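Wnt inhibitor of Dorsal protein (Drosophila melanogaster, PDB 4KRR) probably binds frizzled receptors as a secreted Wnt-family signalling ligand, the piece described here being its N-terminal domain and linker. Local coordinates at residues S62-V67 with R120-L125. Sequence-based numbering, arbitrary orientation.
Sequences SMAAIV and RVVGAL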
loop_
_atom_site.group_PDB
_atom_site.type_symbol
_atom_site.label_atom_id
_atom_site.label_comp_id
_atom_site.label_asym_id
_atom_site.label_seq_id
_atom_site.Cartn_x
_atom_site.Cartn_y
_atom_site.Cartn_z
ATOM N N SER A 62 -5.239 -0.569 0.906
ATOM C CA SER A 62 -5.307 0.004 2.246
ATOM C C SER A 62 -3.955 -0.082 2.948
ATOM O O SER A 62 -3.489 0.898 3.528
ATOM C CB SER A 62 -6.390 -0.686 3.079
ATOM O OG SER A 62 -7.656 -0.556 2.456
ATOM N N MET A 63 -3.333 -1.257 2.890
ATOM C CA MET A 63 -1.990 -1.439 3.427
ATOM C C MET A 63 -0.995 -0.493 2.769
ATOM O O MET A 63 -0.177 0.129 3.445
ATOM C CB MET A 63 -1.519 -2.877 3.221
ATOM C CG MET A 63 -0.046 -3.073 3.535
ATOM S SD MET A 63 0.512 -4.762 3.284
ATOM C CE MET A 63 2.269 -4.576 3.582
ATOM N N ALA A 64 -1.070 -0.393 1.445
ATOM C CA ALA A 64 -0.157 0.452 0.684
ATOM C C ALA A 64 -0.294 1.923 1.068
ATOM O O ALA A 64 0.701 2.639 1.178
ATOM C CB ALA A 64 -0.381 0.267 -0.811
ATOM N N ALA A 65 -1.530 2.364 1.275
ATOM C CA ALA A 65 -1.795 3.759 1.611
ATOM C C ALA A 65 -1.323 4.092 3.020
ATOM O O ALA A 65 -0.857 5.199 3.282
ATOM C CB ALA A 65 -3.272 4.070 1.460
ATOM N N ILE A 66 -1.448 3.128 3.924
ATOM C CA ILE A 66 -1.013 3.313 5.301
ATOM C C ILE A 66 0.509 3.397 5.376
ATOM O O ILE A 66 1.058 4.256 6.068
ATOM C CB ILE A 66 -1.538 2.181 6.212
ATOM C CG1 ILE A 66 -3.061 2.268 6.334
ATOM C CG2 ILE A 66 -0.900 2.255 7.592
ATOM C CD1 ILE A 66 -3.674 1.166 7.170
ATOM N N VAL A 67 1.184 2.508 4.652
ATOM C CA VAL A 67 2.644 2.491 4.618
ATOM C C VAL A 67 3.197 3.726 3.903
ATOM O O VAL A 67 4.192 4.312 4.334
ATOM C CB VAL A 67 3.181 1.199 3.958
ATOM C CG1 VAL A 67 4.695 1.257 3.806
ATOM C CG2 VAL A 67 2.772 -0.026 4.775
ATOM N N ARG A 120 3.368 -9.416 1.511
ATOM C CA ARG A 120 4.717 -9.442 0.953
ATOM C C ARG A 120 4.748 -8.821 -0.443
ATOM O O ARG A 120 5.702 -8.132 -0.800
ATOM C CB ARG A 120 5.262 -10.873 0.906
ATOM C CG ARG A 120 5.666 -11.427 2.264
ATOM C CD ARG A 120 6.050 -12.898 2.180
ATOM N NE ARG A 120 7.079 -13.144 1.174
ATOM C CZ ARG A 120 8.386 -13.044 1.398
ATOM N NH1 ARG A 120 8.832 -12.696 2.596
ATOM N NH2 ARG A 120 9.249 -13.290 0.421
ATOM N N VAL A 121 3.701 -9.069 -1.226
ATOM C CA VAL A 121 3.603 -8.511 -2.573
ATOM C C VAL A 121 3.535 -6.988 -2.520
ATOM O O VAL A 121 4.258 -6.299 -3.235
ATOM C CB VAL A 121 2.368 -9.050 -3.325
ATOM C CG1 VAL A 121 2.188 -8.322 -4.658
ATOM C CG2 VAL A 121 2.491 -10.550 -3.543
ATOM N N VAL A 122 2.658 -6.474 -1.663
ATOM C CA VAL A 122 2.526 -5.038 -1.460
ATOM C C VAL A 122 3.824 -4.440 -0.919
ATOM O O VAL A 122 4.229 -3.346 -1.313
ATOM C CB VAL A 122 1.360 -4.724 -0.503
ATOM C CG1 VAL A 122 1.319 -3.240 -0.164
ATOM C CG2 VAL A 122 0.044 -5.177 -1.118
ATOM N N GLY A 123 4.476 -5.170 -0.020
ATOM C CA GLY A 123 5.737 -4.733 0.548
ATOM C C GLY A 123 6.812 -4.540 -0.505
ATOM O O GLY A 123 7.489 -3.514 -0.532
ATOM N N ALA A 124 6.959 -5.533 -1.378
ATOM C CA ALA A 124 7.953 -5.494 -2.446
ATOM C C ALA A 124 7.673 -4.376 -3.448
ATOM O O ALA A 124 8.597 -3.756 -3.974
ATOM C CB ALA A 124 8.013 -6.836 -3.156
ATOM N N LEU A 125 6.393 -4.130 -3.710
ATOM C CA LEU A 125 5.987 -3.081 -4.635
ATOM C C LEU A 125 6.418 -1.712 -4.129
ATOM O O LEU A 125 7.002 -0.923 -4.868
ATOM C CB LEU A 125 4.473 -3.099 -4.835
ATOM C CG LEU A 125 3.922 -1.889 -5.592
ATOM C CD1 LEU A 125 4.283 -1.944 -7.075
ATOM C CD2 LEU A 125 2.421 -1.774 -5.391
#
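M63 and A64 meet V122 where two helical segments, 62-67 and 120-125, run in roughly the same direction at a crossing angle of -41°. Their axes come no closer than 10.0 Å, and the nearest alpha carbons, CA of A64 and CA of V122, lie 6.5 Å apart. No hydrogen bond crosses between the segments, an example of how apolar side chains can carry the contact in one part of a helix interface. The M63 chain, fully extended with CG anti to the backbone N (chi1 170°), lies along V122, its CG, SD and CE all against CG1. Its SD lies 3.9 Å from V122 CG1, while its CE ends 4.3 Å from the backbone N of G123. The same V122 CG1 also touches A64 CB, at 4.0 Å, and is thus shared by two neighbouring residues. With CG, SD and CE gone, an alanine in place of M63 is likely to open a gap beside V122 and G123. The contact lies deep in the N-terminal domain, joining helix 53-75 to helix 113-127; M63 also packs on L101 and Y104 of helix 97-107, whereas A64 and L125 both touch L165 of helix 158-170.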